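Local coordinates for protein sensory box/response regulator (Mycobacterium smegmatis, PDB 5YRP) that belongs to the sensory box/response regulator proteins and is represented by its EAL domain, a barrel-like alpha/beta fold that holds a magnesium ion, at residues W59-A64 with L82-S87; R72-G77 with E236-L241; A175-N180 with E209-T214. One frame throughout, in Å; residues are numbered along the deposited sequence.

How the contacts relate
Contact 1 lies nearest the middle of the chain and contains N85, one of the four magnesium-site residues; the side chain of I84 is about 9 Å from the ion. Helix 52-73, whose residues 59-64 pack in contact 1, reaches contact 2 with its C-terminal end, next to helix 234-243; the centres of the two contacts are about 18 Å apart, their nearest atoms about 7 Å. Contact 3 sits on the opposite side of the chain's centre from contact 1, their centres about 30 Å apart. Along the chain it falls inside the long loop closed by contact 2, yet the nearest atoms of those two are about 16 Å apart. The three are thus separate packing sites of one fold.

Contact 1: W59-A64 with L82-S87; sequences WVLRTA and LRINVS
I84 holds CG1 anti to its carbonyl carbon (chi1 -66°) and CG2 anti to its backbone N, while V60 carries CG1 anti to its backbone N (chi1 165°); these choices bring V60 CG1 and I84 CG2 to 4.1 Å as the two side chains slide past each other in opposite directions. L61 comes from beside I84: its CA-CB bond does not aim at the strand, but the end of the side chain comes closer, and CD1 reaches I84 CD1 at 3.6 Å, the two side chains crossing at about a right angle. A64, one turn after V60, offers its CB to I84 CD1 and to L82 CD2, two residues earlier on the strand, both at 4.0 Å. L82 CD2 also rests 3.7 Å from A64 O. Helix segment 59-64 runs nearly antiparallel to strand segment 82-86 (169°), their axes 8.8 Å apart; helix 52-73 is the helix of a beta-alpha-beta crossover from strand 21-29 to its parallel neighbour 81-86. L8, A26 and V28 of the adjoining strands extend the apolar layer around V60 and A64, and V100 touches L61. Every touching residue is buried, and the side-chain pairs across the contact are all apolar, consistent with dispersion and exclusion of water holding the helix behind the strand that carries N85 of the magnesium site.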
ATOM      1  N   TRP A  59       8.632   1.024 -28.602  1.00 64.85           N
ATOM      2  CA  TRP A  59       9.678   0.306 -29.330  1.00 63.43           C
ATOM      3  C   TRP A  59       9.928  -1.062 -28.701  1.00 63.54           C
ATOM      4  O   TRP A  59       9.979  -2.074 -29.400  1.00 65.32           O
ATOM      5  CB  TRP A  59      10.980   1.114 -29.351  1.00 62.88           C
ATOM      6  CG  TRP A  59      12.134   0.381 -29.976  1.00 63.24           C
ATOM      7  CD1 TRP A  59      12.482   0.371 -31.295  1.00 63.14           C
ATOM      8  CD2 TRP A  59      13.084  -0.455 -29.305  1.00 63.64           C
ATOM      9  NE1 TRP A  59      13.590  -0.418 -31.487  1.00 63.26           N
ATOM     10  CE2 TRP A  59      13.981  -0.935 -30.281  1.00 62.54           C
ATOM     11  CE3 TRP A  59      13.264  -0.845 -27.972  1.00 63.88           C
ATOM     12  CZ2 TRP A  59      15.043  -1.784 -29.969  1.00 62.58           C
ATOM     13  CZ3 TRP A  59      14.320  -1.688 -27.661  1.00 64.16           C
ATOM     14  CH2 TRP A  59      15.195  -2.152 -28.658  1.00 63.63           C
ATOM     15  N   VAL A  60      10.097  -1.075 -27.382  1.00 63.43           N
ATOM     16  CA  VAL A  60      10.319  -2.311 -26.623  1.00 62.02           C
ATOM     17  C   VAL A  60       9.220  -3.325 -26.910  1.00 59.79           C
ATOM     18  O   VAL A  60       9.499  -4.470 -27.262  1.00 57.16           O
ATOM     19  CB  VAL A  60      10.375  -2.039 -25.104  1.00 62.15           C
ATOM     20  CG1 VAL A  60      10.226  -3.323 -24.298  1.00 61.60           C
ATOM     21  CG2 VAL A  60      11.674  -1.333 -24.738  1.00 62.31           C
ATOM     22  N   LEU A  61       7.976  -2.885 -26.763  1.00 58.92           N
ATOM     23  CA  LEU A  61       6.813  -3.738 -26.995  1.00 60.45           C
ATOM     24  C   LEU A  61       6.897  -4.449 -28.342  1.00 61.40           C
ATOM     25  O   LEU A  61       6.699  -5.659 -28.430  1.00 60.59           O
ATOM     26  CB  LEU A  61       5.531  -2.909 -26.912  1.00 60.60           C
ATOM     27  CG  LEU A  61       4.193  -3.604 -27.182  1.00 61.48           C
ATOM     28  CD1 LEU A  61       4.038  -4.898 -26.403  1.00 61.88           C
ATOM     29  CD2 LEU A  61       3.050  -2.662 -26.841  1.00 62.90           C
ATOM     30  N   ARG A  62       7.208  -3.683 -29.382  1.00 63.80           N
ATOM     31  CA  ARG A  62       7.331  -4.213 -30.742  1.00 65.72           C
ATOM     32  C   ARG A  62       8.545  -5.145 -30.889  1.00 64.36           C
ATOM     33  O   ARG A  62       8.444  -6.232 -31.470  1.00 63.57           O
ATOM     34  CB  ARG A  62       7.426  -3.056 -31.746  1.00 68.73           C
ATOM     35  CG  ARG A  62       7.257  -3.465 -33.203  1.00 72.55           C
ATOM     36  CD  ARG A  62       7.375  -2.273 -34.139  1.00 74.01           C
ATOM     37  NE  ARG A  62       7.080  -2.624 -35.527  1.00 74.89           N
ATOM     38  CZ  ARG A  62       5.860  -2.825 -36.024  1.00 75.60           C
ATOM     39  NH1 ARG A  62       4.778  -2.728 -35.253  1.00 75.81           N
ATOM     40  NH2 ARG A  62       5.719  -3.131 -37.309  1.00 76.32           N
ATOM     41  N   THR A  63       9.684  -4.717 -30.354  1.00 60.83           N
ATOM     42  CA  THR A  63      10.923  -5.487 -30.452  1.00 59.74           C
ATOM     43  C   THR A  63      10.859  -6.769 -29.614  1.00 59.55           C
ATOM     44  O   THR A  63      11.341  -7.824 -30.036  1.00 58.25           O
ATOM     45  CB  THR A  63      12.136  -4.646 -30.008  1.00 59.09           C
ATOM     46  OG1 THR A  63      12.083  -3.363 -30.640  1.00 59.59           O
ATOM     47  CG2 THR A  63      13.443  -5.330 -30.381  1.00 58.43           C
ATOM     48  N   ALA A  64      10.265  -6.669 -28.429  1.00 60.03           N
ATOM     49  CA  ALA A  64      10.115  -7.819 -27.535  1.00 60.24           C
ATOM     50  C   ALA A  64       9.219  -8.868 -28.173  1.00 60.28           C
ATOM     51  O   ALA A  64       9.572 -10.042 -28.225  1.00 61.12           O
ATOM     52  CB  ALA A  64       9.543  -7.384 -26.195  1.00 60.04           C
ATOM     53  N   LEU A  82       5.241 -13.454 -22.086  1.00 58.46           N
ATOM     54  CA  LEU A  82       6.214 -12.381 -22.280  1.00 57.59           C
ATOM     55  C   LEU A  82       5.763 -11.141 -21.510  1.00 58.59           C
ATOM     56  O   LEU A  82       4.759 -10.519 -21.860  1.00 58.31           O
ATOM     57  CB  LEU A  82       6.359 -12.049 -23.764  1.00 56.86           C
ATOM     58  CG  LEU A  82       7.367 -10.949 -24.109  1.00 56.65           C
ATOM     59  CD1 LEU A  82       8.798 -11.450 -23.980  1.00 56.43           C
ATOM     60  CD2 LEU A  82       7.112 -10.430 -25.513  1.00 57.30           C
ATOM     61  N   ARG A  83       6.508 -10.787 -20.465  1.00 58.69           N
ATOM     62  CA  ARG A  83       6.178  -9.631 -19.638  1.00 59.14           C
ATOM     63  C   ARG A  83       6.893  -8.378 -20.124  1.00 59.13           C
ATOM     64  O   ARG A  83       8.111  -8.373 -20.277  1.00 58.28           O
ATOM     65  CB  ARG A  83       6.521  -9.893 -18.172  1.00 60.84           C
ATOM     66  CG  ARG A  83       5.696 -11.011 -17.555  1.00 61.88           C
ATOM     67  CD  ARG A  83       5.561 -10.896 -16.043  1.00 61.44           C
ATOM     68  NE  ARG A  83       4.301 -11.496 -15.605  1.00 62.11           N
ATOM     69  CZ  ARG A  83       4.073 -12.803 -15.490  1.00 61.85           C
ATOM     70  NH1 ARG A  83       5.023 -13.688 -15.767  1.00 62.93           N
ATOM     71  NH2 ARG A  83       2.881 -13.230 -15.092  1.00 61.85           N
ATOM     72  N   ILE A  84       6.123  -7.320 -20.363  1.00 59.89           N
ATOM     73  CA  ILE A  84       6.657  -6.050 -20.850  1.00 60.03           C
ATOM     74  C   ILE A  84       6.181  -4.921 -19.953  1.00 60.49           C
ATOM     75  O   ILE A  84       4.991  -4.803 -19.678  1.00 61.54           O
ATOM     76  CB  ILE A  84       6.200  -5.781 -22.293  1.00 60.56           C
ATOM     77  CG1 ILE A  84       6.818  -6.818 -23.235  1.00 60.99           C
ATOM     78  CG2 ILE A  84       6.588  -4.375 -22.738  1.00 60.27           C
ATOM     79  CD1 ILE A  84       5.953  -7.142 -24.425  1.00 61.10           C
ATOM     80  N   ASN A  85       7.120  -4.092 -19.508  1.00 61.50           N
ATOM     81  CA  ASN A  85       6.796  -2.952 -18.660  1.00 60.93           C
ATOM     82  C   ASN A  85       6.167  -1.846 -19.479  1.00 61.97           C
ATOM     83  O   ASN A  85       6.752  -1.388 -20.459  1.00 64.90           O
ATOM     84  CB  ASN A  85       8.045  -2.429 -17.964  1.00 60.11           C
ATOM     85  CG  ASN A  85       8.575  -3.397 -16.932  1.00 60.21           C
ATOM     86  OD1 ASN A  85       7.916  -3.672 -15.931  1.00 59.96           O
ATOM     87  ND2 ASN A  85       9.767  -3.923 -17.172  1.00 60.98           N
ATOM     88  N   VAL A  86       4.970  -1.433 -19.079  1.00 62.99           N
ATOM     89  CA  VAL A  86       4.261  -0.350 -19.753  1.00 64.56           C
ATOM     90  C   VAL A  86       4.269   0.905 -18.883  1.00 67.97           C
ATOM     91  O   VAL A  86       3.887   0.872 -17.715  1.00 66.20           O
ATOM     92  CB  VAL A  86       2.824  -0.759 -20.113  1.00 63.35           C
ATOM     93  CG1 VAL A  86       2.076   0.393 -20.760  1.00 63.67           C
ATOM     94  CG2 VAL A  86       2.845  -1.941 -21.063  1.00 63.03           C
ATOM     95  N   SER A  87       4.730   2.000 -19.480  1.00 74.63           N
ATOM     96  CA  SER A  87       4.780   3.317 -18.845  1.00 80.11           C
ATOM     97  C   SER A  87       3.366   3.904 -18.729  1.00 81.00           C
ATOM     98  O   SER A  87       2.478   3.522 -19.494  1.00 78.89           O
ATOM     99  CB  SER A  87       5.684   4.240 -19.682  1.00 82.96           C
ATOM    100  OG  SER A  87       5.960   5.478 -19.052  1.00 86.67           O
TER

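Contact 2: R72-G77 with E236-L241; sequences RANGVG and EMQTLL
L241 N donates to M237 O at 2.7 Å, a bond within helix 234-243, on the turn from which L241 faces V76 and G77. V76 and G77 come just after helix 52-73, which ends in a Schellman motif: G75 is its C-prime residue with positive phi (72°), V76 N returns to W71 O, and G75 N makes a weak bond to R72 O. The reversal carries V76 towards helix 234-243. There V76 CB meets L241 CB at 4.0 Å, the two side chains crossing obliquely. V76 CG2, lying between its backbone N and carbonyl carbon, comes to 4.1 Å from Q238 O and 4.3 Å from Q238 CG. Nearer the surface, Q238, extended beyond CG, brings its amide up to that of N74, the two planes 88° apart. As modelled, N74 ND2 and Q238 NE2 are both donors, and their approach is not a hydrogen bond; N74 ND2 instead donates to R70 O, back in helix 52-73. W71 lies against V76, Q238, L241 and M237, a selenomethionine, and so joins the helix end to helix 234-243, while V21 and I80 also touch L241. The apolar part of the contact thus packs the C-terminal helix onto the capped end of helix 52-73. L241 finishes it against glycine: its CB is 4.0 Å from G77 N, and CD1, anti to CA about chi2 (169°), lies 4.1 Å from G77 CA.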
ATOM      1  N   ARG A  72       9.220 -18.670 -30.782  1.00 70.59           N
ATOM      2  CA  ARG A  72       8.051 -19.484 -31.133  1.00 70.95           C
ATOM      3  C   ARG A  72       8.245 -20.164 -32.483  1.00 68.59           C
ATOM      4  O   ARG A  72       7.834 -21.303 -32.675  1.00 67.59           O
ATOM      5  CB  ARG A  72       6.783 -18.626 -31.169  1.00 72.76           C
ATOM      6  CG  ARG A  72       6.492 -17.867 -29.880  1.00 73.94           C
ATOM      7  CD  ARG A  72       5.122 -17.209 -29.921  1.00 74.30           C
ATOM      8  NE  ARG A  72       4.061 -18.200 -29.791  1.00 74.03           N
ATOM      9  CZ  ARG A  72       3.704 -18.778 -28.647  1.00 74.51           C
ATOM     10  NH1 ARG A  72       4.316 -18.465 -27.504  1.00 74.66           N
ATOM     11  NH2 ARG A  72       2.729 -19.681 -28.645  1.00 74.15           N
ATOM     12  N   ALA A  73       8.879 -19.451 -33.410  1.00 68.63           N
ATOM     13  CA  ALA A  73       9.232 -19.998 -34.717  1.00 69.37           C
ATOM     14  C   ALA A  73      10.226 -21.156 -34.587  1.00 70.22           C
ATOM     15  O   ALA A  73      10.085 -22.179 -35.251  1.00 74.67           O
ATOM     16  CB  ALA A  73       9.802 -18.905 -35.610  1.00 69.02           C
ATOM     17  N   ASN A  74      11.218 -20.991 -33.717  1.00 69.55           N
ATOM     18  CA  ASN A  74      12.199 -22.048 -33.437  1.00 69.10           C
ATOM     19  C   ASN A  74      11.701 -23.115 -32.457  1.00 69.03           C
ATOM     20  O   ASN A  74      12.470 -23.974 -32.029  1.00 68.11           O
ATOM     21  CB  ASN A  74      13.496 -21.437 -32.908  1.00 70.14           C
ATOM     22  CG  ASN A  74      14.306 -20.775 -33.995  1.00 72.20           C
ATOM     23  OD1 ASN A  74      15.086 -21.433 -34.682  1.00 74.04           O
ATOM     24  ND2 ASN A  74      14.130 -19.467 -34.160  1.00 73.28           N
ATOM     25  N   GLY A  75      10.424 -23.052 -32.096  1.00 68.75           N
ATOM     26  CA  GLY A  75       9.799 -24.086 -31.280  1.00 69.89           C
ATOM     27  C   GLY A  75      10.223 -24.095 -29.824  1.00 71.44           C
ATOM     28  O   GLY A  75      10.137 -25.131 -29.162  1.00 74.15           O
ATOM     29  N   VAL A  76      10.675 -22.946 -29.324  1.00 70.98           N
ATOM     30  CA  VAL A  76      11.034 -22.802 -27.910  1.00 71.40           C
ATOM     31  C   VAL A  76      10.194 -21.689 -27.295  1.00 71.98           C
ATOM     32  O   VAL A  76       9.797 -20.750 -27.986  1.00 72.64           O
ATOM     33  CB  VAL A  76      12.544 -22.524 -27.708  1.00 72.11           C
ATOM     34  CG1 VAL A  76      13.378 -23.596 -28.394  1.00 72.67           C
ATOM     35  CG2 VAL A  76      12.941 -21.149 -28.224  1.00 72.68           C
ATOM     36  N   GLY A  77       9.917 -21.811 -26.000  1.00 72.67           N
ATOM     37  CA  GLY A  77       9.045 -20.863 -25.297  1.00 72.31           C
ATOM     38  C   GLY A  77       7.671 -20.761 -25.937  1.00 72.03           C
ATOM     39  O   GLY A  77       7.046 -19.697 -25.937  1.00 71.09           O
ATOM     40  N   GLU A 236      20.489 -15.843 -25.853  1.00 62.58           N
ATOM     41  CA  GLU A 236      20.772 -16.637 -24.663  1.00 63.32           C
ATOM     42  C   GLU A 236      19.477 -17.213 -24.082  1.00 63.02           C
ATOM     43  O   GLU A 236      19.459 -18.334 -23.576  1.00 62.86           O
ATOM     44  CB  GLU A 236      21.493 -15.781 -23.619  1.00 64.56           C
ATOM     45  CG  GLU A 236      22.876 -15.296 -24.039  1.00 65.47           C
ATOM     46  CD  GLU A 236      23.494 -14.316 -23.048  1.00 67.79           C
ATOM     47  OE1 GLU A 236      22.809 -13.359 -22.621  1.00 66.67           O
ATOM     48  OE2 GLU A 236      24.679 -14.494 -22.698  1.00 72.04           O
HETATM   49  N   MSE A 237      18.402 -16.433 -24.160  1.00 63.27           N
HETATM   50  CA  MSE A 237      17.085 -16.853 -23.679  1.00 63.09           C
HETATM   51  C   MSE A 237      16.574 -18.008 -24.495  1.00 60.40           C
HETATM   52  O   MSE A 237      16.032 -18.959 -23.936  1.00 59.70           O
HETATM   53  CB  MSE A 237      16.121 -15.665 -23.722  1.00 67.26           C
HETATM   54  CG  MSE A 237      14.713 -15.974 -23.211  1.00 73.55           C
HETATM   55 SE   MSE A 237      14.687 -16.441 -21.295  1.00 85.80          SE
HETATM   56  CE  MSE A 237      14.982 -14.653 -20.553  1.00 82.79           C
ATOM     57  N   GLN A 238      16.735 -17.937 -25.816  1.00 58.14           N
ATOM     58  CA  GLN A 238      16.389 -19.058 -26.698  1.00 56.52           C
ATOM     59  C   GLN A 238      17.011 -20.332 -26.168  1.00 53.65           C
ATOM     60  O   GLN A 238      16.321 -21.316 -25.911  1.00 51.38           O
ATOM     61  CB  GLN A 238      16.909 -18.835 -28.122  1.00 58.47           C
ATOM     62  CG  GLN A 238      15.929 -18.197 -29.084  1.00 58.99           C
ATOM     63  CD  GLN A 238      16.340 -18.397 -30.530  1.00 59.54           C
ATOM     64  OE1 GLN A 238      17.522 -18.300 -30.867  1.00 61.99           O
ATOM     65  NE2 GLN A 238      15.371 -18.684 -31.393  1.00 58.99           N
ATOM     66  N   THR A 239      18.330 -20.285 -26.014  1.00 51.98           N
ATOM     67  CA  THR A 239      19.117 -21.409 -25.521  1.00 52.16           C
ATOM     68  C   THR A 239      18.562 -21.921 -24.190  1.00 50.40           C
ATOM     69  O   THR A 239      18.428 -23.126 -23.987  1.00 51.80           O
ATOM     70  CB  THR A 239      20.598 -21.001 -25.379  1.00 53.15           C
ATOM     71  OG1 THR A 239      21.036 -20.382 -26.599  1.00 54.64           O
ATOM     72  CG2 THR A 239      21.485 -22.204 -25.086  1.00 53.47           C
ATOM     73  N   LEU A 240      18.219 -21.000 -23.301  1.00 48.56           N
ATOM     74  CA  LEU A 240      17.633 -21.353 -22.014  1.00 48.10           C
ATOM     75  C   LEU A 240      16.252 -21.975 -22.168  1.00 48.39           C
ATOM     76  O   LEU A 240      15.918 -22.938 -21.489  1.00 47.31           O
ATOM     77  CB  LEU A 240      17.547 -20.114 -21.123  1.00 48.53           C
ATOM     78  CG  LEU A 240      16.824 -20.257 -19.780  1.00 49.06           C
ATOM     79  CD1 LEU A 240      17.343 -21.434 -18.968  1.00 49.42           C
ATOM     80  CD2 LEU A 240      16.966 -18.969 -18.985  1.00 49.01           C
ATOM     81  N   LEU A 241      15.446 -21.406 -23.055  1.00 51.01           N
ATOM     82  CA  LEU A 241      14.104 -21.920 -23.330  1.00 51.93           C
ATOM     83  C   LEU A 241      14.139 -23.272 -24.028  1.00 53.53           C
ATOM     84  O   LEU A 241      13.219 -24.075 -23.870  1.00 55.47           O
ATOM     85  CB  LEU A 241      13.313 -20.927 -24.178  1.00 52.03           C
ATOM     86  CG  LEU A 241      12.945 -19.616 -23.482  1.00 52.77           C
ATOM     87  CD1 LEU A 241      12.399 -18.631 -24.501  1.00 54.66           C
ATOM     88  CD2 LEU A 241      11.933 -19.839 -22.368  1.00 52.84           C
TER

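Contact 3: A175-N180 with E209-T214; sequences AELGSN and ERAALT
L177 lays its side chain over A211 and alongside T214, its CB 3.7 Å from A211 CB and its CD2 3.6 Å from A211 O. The contact joins two outer elements of the EAL alpha/beta fold: the loop between helices 171-175 and 183-197, and the first turns of helix 209-218. With CG anti to the backbone N (chi1 178°), L177 slides past T214 in the opposite direction, CG and CD2 lying against T214 OG1. That hydroxyl is already engaged within its own helix, donating to A211 O at 2.7 Å from a position tilted 29° from the carbonyl plane. V187 and D183 of helix 183-197 also touch L177, which is buried, so this loop leucine touches both helix 209-218 and helix 183-197. Further out, R210 bends at chi3 and spreads its methylenes across the loop backbone: CD is 3.5 Å from L177 O, 3.7 Å from G178 CA and 3.5 Å from S179 N. This is packing by the aliphatic part of the arginine, against a loop where the backbone angles of G178 would jam any side chain against L177 O and so call for glycine. Just before helix 183-197, N180 OD1 caps the backbone N of G182. Within the turn, E176 O takes two donors, N180 N at 2.7 Å and S179 OG at 3.1 Å, the hydroxyl above the carbonyl plane.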
ATOM      1  N   ALA A 175      14.261  -8.905  -1.058  1.00 56.75           N
ATOM      2  CA  ALA A 175      15.723  -8.811  -0.987  1.00 58.56           C
ATOM      3  C   ALA A 175      16.297  -9.362   0.313  1.00 58.71           C
ATOM      4  O   ALA A 175      17.082 -10.308   0.303  1.00 59.13           O
ATOM      5  CB  ALA A 175      16.166  -7.369  -1.183  1.00 59.47           C
ATOM      6  N   GLU A 176      15.894  -8.763   1.427  1.00 60.07           N
ATOM      7  CA  GLU A 176      16.360  -9.190   2.747  1.00 60.48           C
ATOM      8  C   GLU A 176      15.322 -10.082   3.426  1.00 58.21           C
ATOM      9  O   GLU A 176      15.230 -10.122   4.649  1.00 55.63           O
ATOM     10  CB  GLU A 176      16.668  -7.972   3.619  1.00 63.30           C
ATOM     11  CG  GLU A 176      17.747  -7.063   3.051  1.00 66.51           C
ATOM     12  CD  GLU A 176      17.913  -5.781   3.847  1.00 69.56           C
ATOM     13  OE1 GLU A 176      18.028  -4.705   3.223  1.00 71.08           O
ATOM     14  OE2 GLU A 176      17.920  -5.844   5.097  1.00 71.64           O
ATOM     15  N   LEU A 177      14.552 -10.809   2.622  1.00 57.93           N
ATOM     16  CA  LEU A 177      13.493 -11.666   3.135  1.00 58.27           C
ATOM     17  C   LEU A 177      14.093 -12.795   3.957  1.00 60.61           C
ATOM     18  O   LEU A 177      15.004 -13.490   3.500  1.00 61.63           O
ATOM     19  CB  LEU A 177      12.669 -12.242   1.985  1.00 57.90           C
ATOM     20  CG  LEU A 177      11.533 -13.214   2.309  1.00 57.75           C
ATOM     21  CD1 LEU A 177      10.504 -12.592   3.238  1.00 58.58           C
ATOM     22  CD2 LEU A 177      10.866 -13.664   1.022  1.00 57.66           C
ATOM     23  N   GLY A 178      13.569 -12.962   5.169  1.00 61.52           N
ATOM     24  CA  GLY A 178      14.078 -13.940   6.126  1.00 59.74           C
ATOM     25  C   GLY A 178      14.907 -13.257   7.189  1.00 59.55           C
ATOM     26  O   GLY A 178      14.600 -13.348   8.375  1.00 61.22           O
ATOM     27  N   SER A 179      15.960 -12.567   6.759  1.00 60.01           N
ATOM     28  CA  SER A 179      16.830 -11.830   7.675  1.00 62.57           C
ATOM     29  C   SER A 179      16.113 -10.595   8.223  1.00 64.09           C
ATOM     30  O   SER A 179      16.167 -10.316   9.423  1.00 64.76           O
ATOM     31  CB  SER A 179      18.138 -11.426   6.983  1.00 63.40           C
ATOM     32  OG  SER A 179      17.939 -10.375   6.051  1.00 65.66           O
ATOM     33  N   ASN A 180      15.447  -9.863   7.333  1.00 65.04           N
ATOM     34  CA  ASN A 180      14.648  -8.696   7.719  1.00 63.69           C
ATOM     35  C   ASN A 180      13.251  -9.129   8.182  1.00 61.52           C
ATOM     36  O   ASN A 180      12.508  -9.761   7.424  1.00 57.14           O
ATOM     37  CB  ASN A 180      14.542  -7.704   6.557  1.00 64.38           C
ATOM     38  CG  ASN A 180      13.870  -6.401   6.957  1.00 63.63           C
ATOM     39  OD1 ASN A 180      12.787  -6.404   7.541  1.00 65.38           O
ATOM     40  ND2 ASN A 180      14.502  -5.277   6.629  1.00 62.53           N
ATOM     41  N   GLU A 209      18.725 -17.616  -1.295  1.00 60.37           N
ATOM     42  CA  GLU A 209      17.959 -18.862  -1.158  1.00 63.55           C
ATOM     43  C   GLU A 209      17.104 -18.836   0.108  1.00 61.21           C
ATOM     44  O   GLU A 209      16.065 -19.490   0.177  1.00 59.71           O
ATOM     45  CB  GLU A 209      18.862 -20.109  -1.189  1.00 67.98           C
ATOM     46  CG  GLU A 209      19.833 -20.269  -0.025  1.00 72.95           C
ATOM     47  CD  GLU A 209      21.185 -19.609  -0.270  1.00 78.31           C
ATOM     48  OE1 GLU A 209      21.229 -18.526  -0.902  1.00 81.02           O
ATOM     49  OE2 GLU A 209      22.207 -20.173   0.179  1.00 80.89           O
ATOM     50  N   ARG A 210      17.552 -18.074   1.102  1.00 61.04           N
ATOM     51  CA  ARG A 210      16.757 -17.790   2.292  1.00 59.72           C
ATOM     52  C   ARG A 210      15.403 -17.228   1.886  1.00 58.05           C
ATOM     53  O   ARG A 210      14.367 -17.711   2.336  1.00 59.36           O
ATOM     54  CB  ARG A 210      17.485 -16.790   3.193  1.00 60.38           C
ATOM     55  CG  ARG A 210      16.894 -16.668   4.589  1.00 62.16           C
ATOM     56  CD  ARG A 210      17.331 -15.388   5.280  1.00 64.07           C
ATOM     57  NE  ARG A 210      18.782 -15.304   5.411  1.00 65.25           N
ATOM     58  CZ  ARG A 210      19.504 -15.942   6.329  1.00 66.02           C
ATOM     59  NH1 ARG A 210      18.926 -16.740   7.224  1.00 65.95           N
ATOM     60  NH2 ARG A 210      20.823 -15.784   6.348  1.00 66.46           N
ATOM     61  N   ALA A 211      15.424 -16.215   1.025  1.00 56.68           N
ATOM     62  CA  ALA A 211      14.198 -15.619   0.493  1.00 56.34           C
ATOM     63  C   ALA A 211      13.391 -16.634  -0.309  1.00 55.14           C
ATOM     64  O   ALA A 211      12.187 -16.784  -0.112  1.00 54.13           O
ATOM     65  CB  ALA A 211      14.532 -14.419  -0.376  1.00 56.90           C
ATOM     66  N   ALA A 212      14.066 -17.322  -1.219  1.00 55.06           N
ATOM     67  CA  ALA A 212      13.430 -18.339  -2.051  1.00 54.76           C
ATOM     68  C   ALA A 212      12.738 -19.393  -1.200  1.00 55.39           C
ATOM     69  O   ALA A 212      11.611 -19.792  -1.485  1.00 53.53           O
ATOM     70  CB  ALA A 212      14.458 -18.992  -2.958  1.00 54.08           C
ATOM     71  N   LEU A 213      13.420 -19.819  -0.144  1.00 58.07           N
ATOM     72  CA  LEU A 213      12.913 -20.864   0.737  1.00 61.75           C
ATOM     73  C   LEU A 213      11.611 -20.453   1.434  1.00 60.97           C
ATOM     74  O   LEU A 213      10.663 -21.237   1.493  1.00 62.44           O
ATOM     75  CB  LEU A 213      13.981 -21.241   1.776  1.00 65.16           C
ATOM     76  CG  LEU A 213      13.714 -22.451   2.685  1.00 67.01           C
ATOM     77  CD1 LEU A 213      13.570 -23.735   1.879  1.00 68.07           C
ATOM     78  CD2 LEU A 213      14.824 -22.601   3.716  1.00 66.38           C
ATOM     79  N   THR A 214      11.563 -19.230   1.950  1.00 59.18           N
ATOM     80  CA  THR A 214      10.371 -18.741   2.644  1.00 60.02           C
ATOM     81  C   THR A 214       9.184 -18.599   1.692  1.00 58.17           C
ATOM     82  O   THR A 214       8.083 -19.058   1.991  1.00 56.36           O
ATOM     83  CB  THR A 214      10.625 -17.388   3.328  1.00 61.36           C
ATOM     84  OG1 THR A 214      11.203 -16.482   2.386  1.00 65.72           O
ATOM     85  CG2 THR A 214      11.567 -17.549   4.506  1.00 60.85           C
TER